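Local coordinates for putative iron binding protein (Bordetella pertussis Tohama I, PDB 1Y9U) that binds ferric iron through tyrosine side chains and probably serves iron uptake as a periplasmic solute-binding protein, at residues L102-R107 with L295-L300; A150-D155 with K310-L315. One frame throughout, in Å; residues are numbered along the deposited sequence.

Overall arrangement
After several strands and helices the chain reaches strand 100-112, whose residues 102-107 supply one side of contact 1, and then helix 142-155, whose C-terminal end, 150-155, supplies one side of contact 2. Their partners come much later and in the same order: the loop segment 295-300 closes contact 1 over 187 intervening residues, and helix 303-318 closes contact 2 through 310-315. The two closures therefore cross instead of nesting. Contact 1 ties the long central strand to the loop before the last helix, and contact 2 ties that helix to helix 142-155. Their centres lie about 18 Å apart, bridged where Leu-300 packs on Ala-150, Ala-153 and His-154.

Contact 1: residues L102-R107 with L295-L300; sequences LSLRDR and LKVDTL
Leu-104 and Val-297 meet tip to tip, with CD1 of Leu-104 lying 3.8 Å from CG2 of Val-297. The same Leu-104 methyl, CD1, is 4.3 Å from CD2 of Leu-295, so one branch of the strand leucine serves both loop residues. Leu-104 has its CG anti to the carbonyl carbon and beside the backbone N (chi1 -47°), from where the extended chi2 carries CD1 on toward the loop. Valine suits the far side because its short branched side chain offers a methyl close to the backbone without a long arm; CG2, anti to the carbonyl carbon, does the touching.

The second leg of the contact is mixed in character. Leu-295 turns its other methyl, CD1, to the Asp-106 carboxylate, 4.2 Å from OD2. This is only van der Waals contact: the polar partner of that oxygen is Arg-224, whose NE forms a salt bridge with it. Leu-295 also packs on Arg-224, so its hydrocarbon lies against both members of the ion pair.

Farther out, backbone bonds to Tyr-277 and Ala-198 fix the strand at Leu-104 and Asp-106. Two residues into the strand, Leu-102 and Ser-103 both face Ser-240 in a classic beta bulge. On the loop, an Asx turn shapes the chain just after Val-297: Leu-300 N donates to Asp-298 OD1 at 3.1 Å, nearly straight at the hydrogen (169°) but arriving from above the carboxylate plane.

The Asp-106 side chain is about 6 Å from that of Tyr-199, which binds iron in a structure of this protein, though none is bound to this chain. The chemistry thus divides in two: small apolar branches seat the loop on the strand, while Asp-106 probably places a buried negative charge, balanced by Arg-224, near the iron-binding tyrosines.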
ATOM      1  N   LEU A 102       2.087   1.728  -8.872  1.00  9.84           N
ATOM      2  CA  LEU A 102       3.501   1.401  -9.040  1.00 10.31           C
ATOM      3  C   LEU A 102       3.993   0.303  -8.111  1.00  9.55           C
ATOM      4  O   LEU A 102       4.965  -0.380  -8.452  1.00  9.65           O
ATOM      5  CB  LEU A 102       4.356   2.652  -8.846  1.00 10.26           C
ATOM      6  CG  LEU A 102       4.110   3.799  -9.831  1.00 10.40           C
ATOM      7  CD1 LEU A 102       5.004   4.975  -9.461  1.00 11.14           C
ATOM      8  CD2 LEU A 102       4.376   3.395 -11.277  1.00 11.31           C
ATOM      9  N   SER A 103       3.334   0.104  -6.962  1.00  9.46           N
ATOM     10  CA  SER A 103       3.666  -1.012  -6.093  1.00  9.50           C
ATOM     11  C   SER A 103       2.453  -1.352  -5.258  1.00  9.62           C
ATOM     12  O   SER A 103       1.534  -0.549  -5.139  1.00 10.28           O
ATOM     13  CB  SER A 103       4.833  -0.671  -5.181  1.00  9.42           C
ATOM     14  OG  SER A 103       4.452   0.323  -4.248  1.00 10.10           O
ATOM     15  N   LEU A 104       2.461  -2.558  -4.697  1.00  9.79           N
ATOM     16  CA  LEU A 104       1.352  -3.093  -3.912  1.00 10.27           C
ATOM     17  C   LEU A 104       1.756  -3.211  -2.457  1.00 10.46           C
ATOM     18  O   LEU A 104       2.865  -3.665  -2.149  1.00  9.98           O
ATOM     19  CB  LEU A 104       0.906  -4.465  -4.414  1.00 11.00           C
ATOM     20  CG  LEU A 104       0.713  -4.581  -5.925  1.00 13.34           C
ATOM     21  CD1 LEU A 104       0.266  -5.990  -6.280  1.00 14.19           C
ATOM     22  CD2 LEU A 104      -0.265  -3.546  -6.449  1.00 13.57           C
ATOM     23  N   ARG A 105       0.824  -2.856  -1.577  1.00 10.27           N
ATOM     24  CA  ARG A 105       0.990  -2.856  -0.121  1.00 10.47           C
ATOM     25  C   ARG A 105      -0.104  -3.730   0.472  1.00 10.18           C
ATOM     26  O   ARG A 105      -1.177  -3.252   0.816  1.00 10.08           O
ATOM     27  CB  ARG A 105       0.891  -1.420   0.350  1.00 11.18           C
ATOM     28  CG  ARG A 105       2.092  -0.590  -0.124  1.00 11.25           C
ATOM     29  CD  ARG A 105       1.870   0.888  -0.104  1.00 11.72           C
ATOM     30  NE  ARG A 105       1.510   1.411   1.205  1.00 12.60           N
ATOM     31  CZ  ARG A 105       2.361   1.885   2.108  1.00 13.79           C
ATOM     32  NH1 ARG A 105       3.666   1.924   1.913  1.00 13.14           N
ATOM     33  NH2 ARG A 105       1.881   2.343   3.243  1.00 15.73           N
ATOM     34  N   ASP A 106       0.197  -5.016   0.571  1.00  9.97           N
ATOM     35  CA  ASP A 106      -0.731  -6.021   1.039  1.00  9.88           C
ATOM     36  C   ASP A 106      -0.823  -6.061   2.537  1.00  8.84           C
ATOM     37  O   ASP A 106       0.192  -5.976   3.250  1.00  9.21           O
ATOM     38  CB  ASP A 106      -0.451  -7.418   0.463  1.00  9.96           C
ATOM     39  CG  ASP A 106       0.969  -7.902   0.619  1.00 11.22           C
ATOM     40  OD1 ASP A 106       1.928  -7.143   0.374  1.00 12.45           O
ATOM     41  OD2 ASP A 106       1.184  -9.079   0.898  1.00 11.15           O
ATOM     42  N   ARG A 107      -2.055  -6.184   3.006  1.00  8.39           N
ATOM     43  CA  ARG A 107      -2.328  -6.223   4.429  1.00  8.39           C
ATOM     44  C   ARG A 107      -2.604  -7.671   4.804  1.00  8.66           C
ATOM     45  O   ARG A 107      -3.536  -8.279   4.305  1.00  9.00           O
ATOM     46  CB  ARG A 107      -3.477  -5.292   4.795  1.00  9.05           C
ATOM     47  CG  ARG A 107      -3.611  -5.056   6.282  1.00 10.30           C
ATOM     48  CD  ARG A 107      -4.176  -3.662   6.624  1.00  9.67           C
ATOM     49  NE  ARG A 107      -4.140  -3.301   8.041  1.00 10.60           N
ATOM     50  CZ  ARG A 107      -3.038  -2.922   8.676  1.00 10.41           C
ATOM     51  NH1 ARG A 107      -1.872  -2.888   8.056  1.00 11.03           N
ATOM     52  NH2 ARG A 107      -3.106  -2.571   9.946  1.00 11.92           N
ATOM     53  N   LEU A 295       1.346 -14.676  -4.157  1.00 14.62           N
ATOM     54  CA  LEU A 295       0.388 -13.610  -3.902  1.00 13.62           C
ATOM     55  C   LEU A 295      -0.755 -13.689  -4.908  1.00 14.01           C
ATOM     56  O   LEU A 295      -0.518 -13.677  -6.108  1.00 15.35           O
ATOM     57  CB  LEU A 295       1.068 -12.236  -4.005  1.00 13.35           C
ATOM     58  CG  LEU A 295       0.160 -11.000  -3.912  1.00 12.49           C
ATOM     59  CD1 LEU A 295      -0.496 -10.873  -2.562  1.00 11.64           C
ATOM     60  CD2 LEU A 295       0.942  -9.731  -4.240  1.00 13.60           C
ATOM     61  N   LYS A 296      -1.973 -13.787  -4.406  1.00 13.60           N
ATOM     62  CA  LYS A 296      -3.187 -13.635  -5.192  1.00 15.39           C
ATOM     63  C   LYS A 296      -3.743 -12.277  -4.803  1.00 13.83           C
ATOM     64  O   LYS A 296      -4.104 -12.047  -3.651  1.00 14.63           O
ATOM     65  CB  LYS A 296      -4.195 -14.758  -4.884  1.00 17.05           C
ATOM     66  CG  LYS A 296      -5.441 -14.775  -5.745  1.00 22.58           C
ATOM     67  CD  LYS A 296      -5.150 -14.939  -7.231  1.00 27.67           C
ATOM     68  CE  LYS A 296      -6.357 -15.487  -8.014  1.00 30.45           C
ATOM     69  NZ  LYS A 296      -6.655 -14.679  -9.250  1.00 32.50           N
ATOM     70  N   VAL A 297      -3.774 -11.365  -5.757  1.00 13.12           N
ATOM     71  CA  VAL A 297      -4.241 -10.008  -5.516  1.00 12.63           C
ATOM     72  C   VAL A 297      -5.748  -9.942  -5.705  1.00 13.13           C
ATOM     73  O   VAL A 297      -6.275 -10.459  -6.681  1.00 13.76           O
ATOM     74  CB  VAL A 297      -3.563  -8.999  -6.476  1.00 12.64           C
ATOM     75  CG1 VAL A 297      -4.098  -7.616  -6.274  1.00 12.33           C
ATOM     76  CG2 VAL A 297      -2.054  -9.038  -6.329  1.00 13.66           C
ATOM     77  N   ASP A 298      -6.443  -9.319  -4.756  1.00 12.81           N
ATOM     78  CA  ASP A 298      -7.874  -9.086  -4.884  1.00 13.42           C
ATOM     79  C   ASP A 298      -8.179  -8.485  -6.253  1.00 13.47           C
ATOM     80  O   ASP A 298      -7.551  -7.504  -6.650  1.00 13.68           O
ATOM     81  CB  ASP A 298      -8.294  -8.170  -3.738  1.00 13.68           C
ATOM     82  CG  ASP A 298      -9.774  -8.040  -3.577  1.00 14.32           C
ATOM     83  OD1 ASP A 298     -10.567  -8.578  -4.389  1.00 13.84           O
ATOM     84  OD2 ASP A 298     -10.222  -7.371  -2.624  1.00 14.68           O
ATOM     85  N   THR A 299      -9.151  -9.068  -6.967  1.00 14.29           N
ATOM     86  CA  THR A 299      -9.555  -8.510  -8.266  1.00 14.65           C
ATOM     87  C   THR A 299     -10.342  -7.211  -8.164  1.00 14.48           C
ATOM     88  O   THR A 299     -10.534  -6.510  -9.159  1.00 14.98           O
ATOM     89  CB  THR A 299     -10.366  -9.512  -9.086  1.00 14.79           C
ATOM     90  OG1 THR A 299     -11.502  -9.955  -8.328  1.00 18.16           O
ATOM     91  CG2 THR A 299      -9.551 -10.758  -9.425  1.00 16.28           C
ATOM     92  N   LEU A 300     -10.789  -6.869  -6.955  1.00 14.22           N
ATOM     93  CA  LEU A 300     -11.508  -5.634  -6.715  1.00 14.45           C
ATOM     94  C   LEU A 300     -10.750  -4.442  -7.317  1.00 14.54           C
ATOM     95  O   LEU A 300      -9.540  -4.301  -7.099  1.00 14.39           O
ATOM     96  CB  LEU A 300     -11.665  -5.424  -5.201  1.00 15.05           C
ATOM     97  CG  LEU A 300     -12.540  -4.263  -4.770  1.00 14.89           C
ATOM     98  CD1 LEU A 300     -14.015  -4.629  -4.980  1.00 15.14           C
ATOM     99  CD2 LEU A 300     -12.320  -3.901  -3.310  1.00 15.66           C
TER

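Contact 2: residues A150-D155 with K310-L315; sequences AMIAHD and KQASEL
Helices 142-155 and 303-318 pack here almost at right angles: over the short segments their axes come within 9.9 Å, with 103° between their N-to-C directions. This is a steep helix-helix crossing within the periplasmic binding protein fold, joining the end of one helix to the last helix of the chain. The backbones are nearest at Ile-152 and Ala-312, whose CA atoms are 7.4 Å apart.

Ile-152 is the one residue of 150-155 that reaches across. Its branching at CB lets two arms divide the work: the CG1 arm, anti to the carbonyl carbon (chi1 -62°), runs extended to CD1, which meets Ala-312, Leu-315 and the CG of Gln-311, while CG2 lies beside the glutamine amide. CD1 sits 3.8 Å from Ala-312 CA, practically on the helix backbone, an approach made possible by alanine's small side chain. That alanine also lies against Val-148 and Ala-149, one turn earlier in helix 142-155.

Gln-311 crosses the isoleucine obliquely, its extended chain also touching Ala-157. The residue is partly exposed, a place where glutamine can cover an apolar branch and still carry a polar end; OE1, in van der Waals contact, is 4.0 Å from Ile-152 CG2, with NE2 close by. One helical turn beyond Gln-311, leucine provides a long apolar reach, and Leu-315 CD1 meets Ile-152 CD1 at 4.0 Å.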
ATOM      1  N   ALA A 150     -12.835  -2.206   1.536  1.00 11.98           N
ATOM      2  CA  ALA A 150     -12.869  -3.322   0.602  1.00 12.14           C
ATOM      3  C   ALA A 150     -13.849  -4.392   1.080  1.00 12.19           C
ATOM      4  O   ALA A 150     -14.549  -5.021   0.289  1.00 12.80           O
ATOM      5  CB  ALA A 150     -11.477  -3.911   0.432  1.00 11.85           C
ATOM      6  N   MET A 151     -13.904  -4.617   2.392  1.00 12.13           N
ATOM      7  CA  MET A 151     -14.833  -5.595   2.946  1.00 12.49           C
ATOM      8  C   MET A 151     -16.295  -5.170   2.702  1.00 12.83           C
ATOM      9  O   MET A 151     -17.128  -6.007   2.398  1.00 13.15           O
ATOM     10  CB  MET A 151     -14.582  -5.824   4.445  1.00 12.53           C
ATOM     11  CG  MET A 151     -15.369  -7.011   5.016  1.00 13.77           C
ATOM     12  SD  MET A 151     -14.926  -7.368   6.734  1.00 14.72           S
ATOM     13  CE  MET A 151     -13.338  -8.180   6.526  1.00 15.61           C
ATOM     14  N   ILE A 152     -16.605  -3.887   2.816  1.00 12.48           N
ATOM     15  CA  ILE A 152     -17.973  -3.423   2.487  1.00 13.64           C
ATOM     16  C   ILE A 152     -18.251  -3.709   1.015  1.00 14.51           C
ATOM     17  O   ILE A 152     -19.311  -4.211   0.655  1.00 15.55           O
ATOM     18  CB  ILE A 152     -18.168  -1.936   2.804  1.00 13.34           C
ATOM     19  CG1 ILE A 152     -17.976  -1.672   4.304  1.00 13.55           C
ATOM     20  CG2 ILE A 152     -19.553  -1.461   2.351  1.00 16.13           C
ATOM     21  CD1 ILE A 152     -17.897  -0.236   4.675  1.00 13.15           C
ATOM     22  N   ALA A 153     -17.291  -3.389   0.149  1.00 15.07           N
ATOM     23  CA  ALA A 153     -17.463  -3.602  -1.284  1.00 15.76           C
ATOM     24  C   ALA A 153     -17.760  -5.062  -1.620  1.00 15.99           C
ATOM     25  O   ALA A 153     -18.604  -5.359  -2.478  1.00 17.37           O
ATOM     26  CB  ALA A 153     -16.232  -3.141  -2.037  1.00 15.61           C
ATOM     27  N   HIS A 154     -17.094  -5.981  -0.940  1.00 15.47           N
ATOM     28  CA  HIS A 154     -17.248  -7.403  -1.191  1.00 15.65           C
ATOM     29  C   HIS A 154     -18.501  -7.986  -0.531  1.00 16.43           C
ATOM     30  O   HIS A 154     -19.277  -8.706  -1.170  1.00 17.73           O
ATOM     31  CB  HIS A 154     -16.046  -8.170  -0.650  1.00 15.48           C
ATOM     32  CG  HIS A 154     -14.867  -8.151  -1.564  1.00 14.75           C
ATOM     33  ND1 HIS A 154     -13.623  -7.689  -1.193  1.00 14.99           N
ATOM     34  CD2 HIS A 154     -14.745  -8.577  -2.843  1.00 15.11           C
ATOM     35  CE1 HIS A 154     -12.798  -7.819  -2.222  1.00 12.97           C
ATOM     36  NE2 HIS A 154     -13.450  -8.368  -3.227  1.00 17.28           N
ATOM     37  N   ASP A 155     -18.684  -7.670   0.750  1.00 16.87           N
ATOM     38  CA  ASP A 155     -19.567  -8.436   1.626  1.00 17.61           C
ATOM     39  C   ASP A 155     -20.724  -7.645   2.214  1.00 16.73           C
ATOM     40  O   ASP A 155     -21.626  -8.244   2.822  1.00 17.15           O
ATOM     41  CB  ASP A 155     -18.752  -9.042   2.764  1.00 18.25           C
ATOM     42  CG  ASP A 155     -17.715 -10.035   2.279  1.00 22.00           C
ATOM     43  OD1 ASP A 155     -17.922 -10.686   1.248  1.00 25.91           O
ATOM     44  OD2 ASP A 155     -16.639 -10.219   2.886  1.00 26.68           O
ATOM     45  N   LYS A 310     -15.158   6.527   3.587  1.00 16.50           N
ATOM     46  CA  LYS A 310     -15.853   7.277   4.627  1.00 17.51           C
ATOM     47  C   LYS A 310     -16.863   6.371   5.343  1.00 16.80           C
ATOM     48  O   LYS A 310     -16.927   6.387   6.563  1.00 17.35           O
ATOM     49  CB  LYS A 310     -16.544   8.509   4.040  1.00 18.84           C
ATOM     50  CG  LYS A 310     -17.165   9.450   5.071  1.00 22.91           C
ATOM     51  CD  LYS A 310     -18.204  10.391   4.445  1.00 28.17           C
ATOM     52  CE  LYS A 310     -17.565  11.404   3.491  1.00 30.91           C
ATOM     53  NZ  LYS A 310     -18.547  12.357   2.878  1.00 33.45           N
ATOM     54  N   GLN A 311     -17.585   5.540   4.609  1.00 16.80           N
ATOM     55  CA  GLN A 311     -18.506   4.571   5.197  1.00 16.82           C
ATOM     56  C   GLN A 311     -17.765   3.623   6.159  1.00 16.37           C
ATOM     57  O   GLN A 311     -18.244   3.308   7.239  1.00 17.48           O
ATOM     58  CB  GLN A 311     -19.219   3.748   4.113  1.00 17.30           C
ATOM     59  CG  GLN A 311     -20.386   2.899   4.651  1.00 18.98           C
ATOM     60  CD  GLN A 311     -21.151   2.121   3.598  1.00 20.92           C
ATOM     61  OE1 GLN A 311     -20.913   2.273   2.398  1.00 22.74           O
ATOM     62  NE2 GLN A 311     -22.060   1.269   4.048  1.00 21.24           N
ATOM     63  N   ALA A 312     -16.572   3.200   5.761  1.00 14.86           N
ATOM     64  CA  ALA A 312     -15.757   2.305   6.559  1.00 13.83           C
ATOM     65  C   ALA A 312     -15.338   2.974   7.856  1.00 13.60           C
ATOM     66  O   ALA A 312     -15.441   2.370   8.911  1.00 13.59           O
ATOM     67  CB  ALA A 312     -14.528   1.889   5.759  1.00 13.78           C
ATOM     68  N   SER A 313     -14.844   4.213   7.784  1.00 13.64           N
ATOM     69  CA  SER A 313     -14.424   4.955   8.952  1.00 13.69           C
ATOM     70  C   SER A 313     -15.596   5.138   9.929  1.00 14.77           C
ATOM     71  O   SER A 313     -15.448   5.054  11.159  1.00 14.49           O
ATOM     72  CB  SER A 313     -13.857   6.329   8.570  1.00 14.42           C
ATOM     73  OG  SER A 313     -13.528   7.099   9.704  1.00 15.65           O
ATOM     74  N   GLU A 314     -16.765   5.407   9.366  1.00 15.50           N
ATOM     75  CA  GLU A 314     -17.941   5.625  10.200  1.00 16.54           C
ATOM     76  C   GLU A 314     -18.361   4.320  10.873  1.00 15.71           C
ATOM     77  O   GLU A 314     -18.807   4.355  12.029  1.00 15.99           O
ATOM     78  CB  GLU A 314     -19.051   6.332   9.409  1.00 18.25           C
ATOM     79  CG  GLU A 314     -18.679   7.797   9.197  1.00 22.50           C
ATOM     80  CD  GLU A 314     -19.470   8.555   8.133  1.00 26.92           C
ATOM     81  OE1 GLU A 314     -20.410   7.998   7.526  1.00 30.88           O
ATOM     82  OE2 GLU A 314     -19.128   9.744   7.917  1.00 30.37           O
ATOM     83  N   LEU A 315     -18.189   3.180  10.200  1.00 15.11           N
ATOM     84  CA  LEU A 315     -18.499   1.881  10.815  1.00 15.26           C
ATOM     85  C   LEU A 315     -17.527   1.573  11.963  1.00 14.24           C
ATOM     86  O   LEU A 315     -17.908   1.085  13.017  1.00 13.63           O
ATOM     87  CB  LEU A 315     -18.460   0.748   9.794  1.00 16.69           C
ATOM     88  CG  LEU A 315     -19.701   0.288   9.051  1.00 18.76           C
ATOM     89  CD1 LEU A 315     -19.362  -0.986   8.311  1.00 19.71           C
ATOM     90  CD2 LEU A 315     -20.905   0.081   9.971  1.00 18.81           C
TER